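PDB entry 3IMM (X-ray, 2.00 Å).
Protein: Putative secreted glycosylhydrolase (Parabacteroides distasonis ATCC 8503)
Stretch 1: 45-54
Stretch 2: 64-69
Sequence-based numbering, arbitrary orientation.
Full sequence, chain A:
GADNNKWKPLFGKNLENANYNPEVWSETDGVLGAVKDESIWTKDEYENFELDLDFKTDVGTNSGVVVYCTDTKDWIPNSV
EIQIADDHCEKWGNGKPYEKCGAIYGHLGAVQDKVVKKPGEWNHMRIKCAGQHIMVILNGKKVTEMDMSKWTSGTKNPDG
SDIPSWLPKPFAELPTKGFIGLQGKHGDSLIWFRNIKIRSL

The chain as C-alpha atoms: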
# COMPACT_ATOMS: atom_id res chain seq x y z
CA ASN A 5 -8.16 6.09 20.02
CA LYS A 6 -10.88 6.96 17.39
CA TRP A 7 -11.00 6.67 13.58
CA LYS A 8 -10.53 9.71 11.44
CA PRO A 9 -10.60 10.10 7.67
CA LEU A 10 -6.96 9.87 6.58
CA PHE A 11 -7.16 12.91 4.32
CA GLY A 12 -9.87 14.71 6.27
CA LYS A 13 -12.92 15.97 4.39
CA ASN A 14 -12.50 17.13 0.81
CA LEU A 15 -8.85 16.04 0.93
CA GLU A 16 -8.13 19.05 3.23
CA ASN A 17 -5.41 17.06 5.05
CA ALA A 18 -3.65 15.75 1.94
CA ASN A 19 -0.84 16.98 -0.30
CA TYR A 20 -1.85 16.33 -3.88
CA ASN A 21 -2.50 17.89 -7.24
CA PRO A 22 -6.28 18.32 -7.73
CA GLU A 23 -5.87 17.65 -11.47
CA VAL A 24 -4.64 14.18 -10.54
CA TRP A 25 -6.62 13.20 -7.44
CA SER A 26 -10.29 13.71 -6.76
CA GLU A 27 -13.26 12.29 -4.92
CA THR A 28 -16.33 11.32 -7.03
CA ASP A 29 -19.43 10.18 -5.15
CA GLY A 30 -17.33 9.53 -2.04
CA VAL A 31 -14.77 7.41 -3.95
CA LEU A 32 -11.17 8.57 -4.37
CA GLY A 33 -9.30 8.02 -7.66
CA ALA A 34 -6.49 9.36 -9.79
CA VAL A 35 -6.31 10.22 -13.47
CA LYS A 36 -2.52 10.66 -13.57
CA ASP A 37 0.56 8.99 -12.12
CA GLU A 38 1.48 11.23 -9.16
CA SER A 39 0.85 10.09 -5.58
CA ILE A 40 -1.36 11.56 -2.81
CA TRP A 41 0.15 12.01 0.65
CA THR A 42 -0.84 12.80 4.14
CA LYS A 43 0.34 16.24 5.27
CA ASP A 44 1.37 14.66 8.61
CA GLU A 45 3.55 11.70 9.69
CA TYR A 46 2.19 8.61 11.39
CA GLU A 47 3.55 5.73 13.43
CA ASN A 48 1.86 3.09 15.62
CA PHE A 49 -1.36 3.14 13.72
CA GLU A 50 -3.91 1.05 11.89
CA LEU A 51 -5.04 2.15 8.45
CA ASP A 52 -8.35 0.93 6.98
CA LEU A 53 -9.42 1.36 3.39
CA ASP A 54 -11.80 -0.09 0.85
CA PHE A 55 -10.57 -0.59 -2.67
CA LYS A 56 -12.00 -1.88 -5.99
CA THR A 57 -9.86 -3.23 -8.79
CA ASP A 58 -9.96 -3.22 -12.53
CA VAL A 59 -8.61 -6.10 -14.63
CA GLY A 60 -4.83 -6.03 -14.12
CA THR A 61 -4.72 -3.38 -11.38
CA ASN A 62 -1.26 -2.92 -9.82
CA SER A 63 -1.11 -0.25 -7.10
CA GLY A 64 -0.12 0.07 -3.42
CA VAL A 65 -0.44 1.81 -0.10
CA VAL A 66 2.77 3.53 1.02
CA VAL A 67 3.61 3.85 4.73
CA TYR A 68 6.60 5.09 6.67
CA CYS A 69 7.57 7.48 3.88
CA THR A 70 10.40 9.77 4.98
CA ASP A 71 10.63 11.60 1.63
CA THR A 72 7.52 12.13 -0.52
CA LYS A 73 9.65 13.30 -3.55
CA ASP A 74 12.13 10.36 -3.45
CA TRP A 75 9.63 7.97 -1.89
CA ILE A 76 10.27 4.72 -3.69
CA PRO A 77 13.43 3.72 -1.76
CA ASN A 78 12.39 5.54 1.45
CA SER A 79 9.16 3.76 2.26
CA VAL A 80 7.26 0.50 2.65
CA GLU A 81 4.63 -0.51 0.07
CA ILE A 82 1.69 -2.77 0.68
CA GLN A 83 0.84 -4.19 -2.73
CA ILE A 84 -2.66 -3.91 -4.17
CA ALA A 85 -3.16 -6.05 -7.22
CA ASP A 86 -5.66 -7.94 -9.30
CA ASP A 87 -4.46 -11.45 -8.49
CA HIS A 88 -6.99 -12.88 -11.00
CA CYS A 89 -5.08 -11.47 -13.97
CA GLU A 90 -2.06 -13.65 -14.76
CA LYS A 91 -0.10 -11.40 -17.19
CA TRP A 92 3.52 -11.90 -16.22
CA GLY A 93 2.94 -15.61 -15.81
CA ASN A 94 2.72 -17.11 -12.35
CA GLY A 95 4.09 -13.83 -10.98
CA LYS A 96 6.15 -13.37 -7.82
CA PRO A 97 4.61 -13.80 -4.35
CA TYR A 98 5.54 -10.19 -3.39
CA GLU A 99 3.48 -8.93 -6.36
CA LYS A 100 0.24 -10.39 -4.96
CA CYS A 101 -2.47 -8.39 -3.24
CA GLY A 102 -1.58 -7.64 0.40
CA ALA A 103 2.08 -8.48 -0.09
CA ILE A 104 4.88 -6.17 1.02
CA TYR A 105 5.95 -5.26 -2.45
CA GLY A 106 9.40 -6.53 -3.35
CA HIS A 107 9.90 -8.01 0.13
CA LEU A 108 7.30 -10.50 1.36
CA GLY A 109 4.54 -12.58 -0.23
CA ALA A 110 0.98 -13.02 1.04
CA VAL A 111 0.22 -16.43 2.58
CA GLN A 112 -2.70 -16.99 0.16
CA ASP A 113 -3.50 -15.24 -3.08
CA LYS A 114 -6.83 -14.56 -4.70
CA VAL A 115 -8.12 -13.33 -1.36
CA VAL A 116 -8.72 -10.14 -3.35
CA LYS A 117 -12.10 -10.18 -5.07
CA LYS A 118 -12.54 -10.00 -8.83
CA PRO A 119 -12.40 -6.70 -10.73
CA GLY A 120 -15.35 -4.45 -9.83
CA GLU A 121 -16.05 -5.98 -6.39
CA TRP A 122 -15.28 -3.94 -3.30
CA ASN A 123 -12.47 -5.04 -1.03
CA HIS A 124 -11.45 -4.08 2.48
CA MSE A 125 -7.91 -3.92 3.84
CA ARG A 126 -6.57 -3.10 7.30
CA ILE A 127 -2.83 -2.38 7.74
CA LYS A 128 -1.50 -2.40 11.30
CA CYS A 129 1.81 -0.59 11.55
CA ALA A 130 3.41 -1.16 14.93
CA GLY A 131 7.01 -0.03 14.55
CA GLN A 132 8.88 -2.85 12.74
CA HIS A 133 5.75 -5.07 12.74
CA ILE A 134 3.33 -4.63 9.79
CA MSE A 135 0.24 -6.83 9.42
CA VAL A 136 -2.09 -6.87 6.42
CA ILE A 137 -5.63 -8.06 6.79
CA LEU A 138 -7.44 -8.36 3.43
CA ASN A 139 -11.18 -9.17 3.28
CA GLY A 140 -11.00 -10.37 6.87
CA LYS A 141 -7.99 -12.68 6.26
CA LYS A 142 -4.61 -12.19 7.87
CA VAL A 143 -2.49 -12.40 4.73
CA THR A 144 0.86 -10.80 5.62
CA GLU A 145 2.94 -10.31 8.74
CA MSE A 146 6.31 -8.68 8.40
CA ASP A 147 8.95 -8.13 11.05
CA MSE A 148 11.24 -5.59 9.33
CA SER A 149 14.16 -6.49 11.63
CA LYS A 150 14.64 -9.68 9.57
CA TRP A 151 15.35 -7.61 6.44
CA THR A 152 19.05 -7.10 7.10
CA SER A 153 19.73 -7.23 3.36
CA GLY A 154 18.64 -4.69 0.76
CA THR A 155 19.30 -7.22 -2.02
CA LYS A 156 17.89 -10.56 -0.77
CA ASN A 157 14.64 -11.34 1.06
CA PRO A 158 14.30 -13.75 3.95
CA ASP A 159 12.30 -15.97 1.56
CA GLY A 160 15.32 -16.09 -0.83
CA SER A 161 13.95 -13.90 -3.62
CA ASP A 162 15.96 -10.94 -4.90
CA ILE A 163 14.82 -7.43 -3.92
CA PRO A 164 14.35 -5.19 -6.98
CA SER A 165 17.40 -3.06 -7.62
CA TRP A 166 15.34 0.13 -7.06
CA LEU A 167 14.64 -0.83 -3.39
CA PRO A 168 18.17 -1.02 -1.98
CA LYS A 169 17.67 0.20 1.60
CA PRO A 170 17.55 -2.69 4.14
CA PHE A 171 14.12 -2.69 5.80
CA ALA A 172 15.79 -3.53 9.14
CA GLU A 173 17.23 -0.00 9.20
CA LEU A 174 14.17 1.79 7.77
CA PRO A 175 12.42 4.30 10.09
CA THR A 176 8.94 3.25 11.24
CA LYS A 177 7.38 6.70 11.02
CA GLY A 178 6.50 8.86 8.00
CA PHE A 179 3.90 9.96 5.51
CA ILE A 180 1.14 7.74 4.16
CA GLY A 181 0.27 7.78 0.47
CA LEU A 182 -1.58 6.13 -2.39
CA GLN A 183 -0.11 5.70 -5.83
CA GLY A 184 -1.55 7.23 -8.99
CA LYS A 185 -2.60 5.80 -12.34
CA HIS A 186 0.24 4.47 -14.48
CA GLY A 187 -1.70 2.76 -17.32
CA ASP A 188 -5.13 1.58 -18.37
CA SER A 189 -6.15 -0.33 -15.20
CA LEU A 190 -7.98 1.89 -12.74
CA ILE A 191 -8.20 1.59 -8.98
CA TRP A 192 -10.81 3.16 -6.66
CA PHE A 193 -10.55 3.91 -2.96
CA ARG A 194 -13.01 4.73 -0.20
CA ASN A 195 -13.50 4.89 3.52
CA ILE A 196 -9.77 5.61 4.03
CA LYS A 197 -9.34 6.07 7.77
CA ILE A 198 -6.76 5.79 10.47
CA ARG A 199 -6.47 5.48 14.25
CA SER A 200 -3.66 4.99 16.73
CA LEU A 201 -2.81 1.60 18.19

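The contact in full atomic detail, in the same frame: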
# COMPACT_ATOMS: atom_id res chain seq x y z
N GLU A 45 2.90 13.00 9.53
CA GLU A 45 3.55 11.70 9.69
C GLU A 45 2.83 10.88 10.74
O GLU A 45 2.24 11.42 11.67
CB GLU A 45 5.02 11.85 10.05
CG GLU A 45 5.82 12.62 8.99
CD GLU A 45 7.30 12.65 9.27
OE1 GLU A 45 7.90 11.59 9.46
OE2 GLU A 45 7.88 13.74 9.30
N TYR A 46 2.85 9.57 10.53
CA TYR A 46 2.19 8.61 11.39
C TYR A 46 3.12 7.45 11.75
O TYR A 46 3.91 6.99 10.93
CB TYR A 46 0.99 8.04 10.67
CG TYR A 46 -0.11 9.01 10.49
CD1 TYR A 46 -1.07 9.17 11.49
CD2 TYR A 46 -0.19 9.81 9.35
CE1 TYR A 46 -2.08 10.07 11.36
CE2 TYR A 46 -1.23 10.71 9.21
CZ TYR A 46 -2.17 10.84 10.21
OH TYR A 46 -3.21 11.77 10.08
N GLU A 47 2.98 6.98 12.97
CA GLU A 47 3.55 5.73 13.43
C GLU A 47 2.56 5.10 14.39
O GLU A 47 1.68 5.81 14.96
CB GLU A 47 4.88 5.95 14.14
CG GLU A 47 4.82 6.90 15.31
CD GLU A 47 6.17 7.10 15.95
OE1 GLU A 47 7.14 6.39 15.57
OE2 GLU A 47 6.26 7.98 16.85
N ASN A 48 2.68 3.79 14.59
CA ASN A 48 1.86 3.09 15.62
C ASN A 48 0.38 3.33 15.39
O ASN A 48 -0.35 3.88 16.23
CB ASN A 48 2.29 3.53 17.03
CG ASN A 48 3.71 3.12 17.32
OD1 ASN A 48 4.11 1.99 16.99
ND2 ASN A 48 4.48 4.02 17.92
N PHE A 49 -0.05 2.89 14.22
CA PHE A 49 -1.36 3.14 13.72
C PHE A 49 -1.93 1.91 13.00
O PHE A 49 -1.22 0.98 12.70
CB PHE A 49 -1.31 4.34 12.77
CG PHE A 49 -0.54 4.11 11.52
CD1 PHE A 49 -1.12 3.47 10.42
CD2 PHE A 49 0.77 4.57 11.41
CE1 PHE A 49 -0.40 3.29 9.23
CE2 PHE A 49 1.49 4.37 10.24
CZ PHE A 49 0.91 3.73 9.16
N GLU A 50 -3.25 1.92 12.81
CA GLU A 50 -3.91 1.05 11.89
C GLU A 50 -4.68 1.87 10.86
O GLU A 50 -5.42 2.85 11.21
CB GLU A 50 -4.80 0.02 12.58
CG GLU A 50 -5.81 0.52 13.49
CD GLU A 50 -6.50 -0.61 14.26
OE1 GLU A 50 -6.34 -1.78 13.90
OE2 GLU A 50 -7.18 -0.31 15.23
N LEU A 51 -4.47 1.49 9.60
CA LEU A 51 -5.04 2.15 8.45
C LEU A 51 -6.05 1.18 7.86
O LEU A 51 -5.73 0.02 7.62
CB LEU A 51 -3.91 2.51 7.47
CG LEU A 51 -4.23 3.09 6.09
CD1 LEU A 51 -4.79 4.50 6.21
CD2 LEU A 51 -3.00 3.07 5.18
N ASP A 52 -7.28 1.65 7.66
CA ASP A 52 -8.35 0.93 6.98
C ASP A 52 -8.67 1.63 5.67
O ASP A 52 -8.68 2.89 5.60
CB ASP A 52 -9.63 0.97 7.81
CG ASP A 52 -9.86 -0.26 8.58
OD1 ASP A 52 -8.91 -0.88 9.04
OD2 ASP A 52 -11.02 -0.61 8.74
N LEU A 53 -8.97 0.83 4.66
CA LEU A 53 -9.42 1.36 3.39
C LEU A 53 -10.17 0.30 2.61
O LEU A 53 -9.90 -0.89 2.74
CB LEU A 53 -8.23 1.84 2.57
CG LEU A 53 -7.16 0.83 2.13
CD1 LEU A 53 -6.57 1.23 0.79
CD2 LEU A 53 -6.04 0.66 3.17
N ASP A 54 -11.12 0.75 1.80
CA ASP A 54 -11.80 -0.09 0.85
C ASP A 54 -11.09 0.20 -0.44
O ASP A 54 -10.62 1.33 -0.63
CB ASP A 54 -13.28 0.29 0.71
CG ASP A 54 -14.07 0.19 2.03
OD1 ASP A 54 -13.58 -0.44 2.98
OD2 ASP A 54 -15.20 0.75 2.11
N GLY A 64 -0.71 0.33 -4.74
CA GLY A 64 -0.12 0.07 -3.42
C GLY A 64 -0.35 1.20 -2.46
O GLY A 64 -0.55 2.33 -2.86
N VAL A 65 -0.34 0.86 -1.18
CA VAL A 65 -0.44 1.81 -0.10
C VAL A 65 0.98 1.99 0.41
O VAL A 65 1.69 0.99 0.66
CB VAL A 65 -1.38 1.30 0.99
CG1 VAL A 65 -1.50 2.32 2.10
CG2 VAL A 65 -2.79 0.96 0.38
N VAL A 66 1.41 3.24 0.56
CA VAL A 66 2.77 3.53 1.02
C VAL A 66 2.71 4.01 2.45
O VAL A 66 1.91 4.85 2.77
CB VAL A 66 3.46 4.55 0.09
CG1 VAL A 66 4.87 4.85 0.55
CG2 VAL A 66 3.48 3.98 -1.35
N VAL A 67 3.53 3.44 3.31
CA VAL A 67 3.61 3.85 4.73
C VAL A 67 5.06 4.15 5.05
O VAL A 67 5.99 3.81 4.27
CB VAL A 67 3.01 2.78 5.71
CG1 VAL A 67 1.52 2.53 5.39
CG2 VAL A 67 3.83 1.43 5.69
N TYR A 68 5.27 4.84 6.16
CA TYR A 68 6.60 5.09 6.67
C TYR A 68 7.46 5.83 5.64
O TYR A 68 8.67 5.55 5.51
CB TYR A 68 7.28 3.74 7.03
CG TYR A 68 6.67 2.93 8.14
CD1 TYR A 68 5.71 3.47 8.99
CD2 TYR A 68 7.14 1.63 8.42
CE1 TYR A 68 5.19 2.75 10.02
CE2 TYR A 68 6.63 0.90 9.49
CZ TYR A 68 5.67 1.47 10.28
OH TYR A 68 5.15 0.79 11.35
N CYS A 69 6.85 6.75 4.91
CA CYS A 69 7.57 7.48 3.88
C CYS A 69 8.27 8.68 4.48
O CYS A 69 7.64 9.55 5.04
CB CYS A 69 6.66 7.92 2.73
SG CYS A 69 7.56 8.82 1.51
O HOH W 1 3.60 6.08 8.16
O HOH W 2 4.99 2.48 13.49

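Residues 49-54 of the first stretch and the part of the second that starts at Gly-64 are β-strand, and they run nearly antiparallel, with 160° between their N-to-C directions. They are not neighbours in a ladder, however. Their axes come no closer than 10.8 Å, about twice the spacing of hydrogen-bonded strands, and no direct hydrogen bond joins the two stretches. Even the CA atoms of Leu-53 and Val-65, which pair in register, are 9.6 Å apart. At this distance the strands meet through side chains, as layers of a β-sandwich do. Near Tyr-68, where the chain turns a corner, the backbones draw closer, and the CA atoms of Tyr-46 and Tyr-68 lie 7.4 Å apart.

The alternation of a β-strand decides which residues take part. Leu-51 and Leu-53 point toward the second stretch, whereas the acidic side chains of Glu-50, Asp-52 and Asp-54 stay out of its reach. On the other strand, Val-65 and Val-67 point toward the first stretch and Val-66 points away. Gly-64 lies out of reach of the first stretch and takes no part in the contact.

Val-65 meets both leucines. Its CG1 lies 3.5 Å from CD2 of Leu-51, and its CG2 lies 3.8 Å from CD1 of Leu-53, so the two methyls of one β-branched residue each serve a different partner. Leucine suits the opposing positions because its longer side chain carries methyls across the gap, while valine is compact and readily adopts extended backbone angles. These contacts are purely apolar, held by dispersion and the exclusion of water.

Phe-49 extends the apolar layer toward the corner. Its CA-to-CB bond points sideways, but with chi1 in the p well the ring end comes nearer the second stretch. There CZ of Phe-49 is 4.0 Å from CG1 of Val-67, which sits at the ring edge, and CE2 of Phe-49 is 4.0 Å from CE1 of Tyr-68. A broad, flat ring can thus touch two residues at once.

Tyr-68 combines this apolar contact with polar links through water. One water donates to Tyr-46 O and accepts from Tyr-68 N, at 2.9 Å from each atom, and so bridges backbone groups too far apart to bond directly. A second water, 2.9 Å from Asn-48 N, accepts from that amide and donates to Tyr-68 OH at 2.7 Å. Tyrosine fits here because its ring packs beside Phe-49 while its hydroxyl reaches the bridging water.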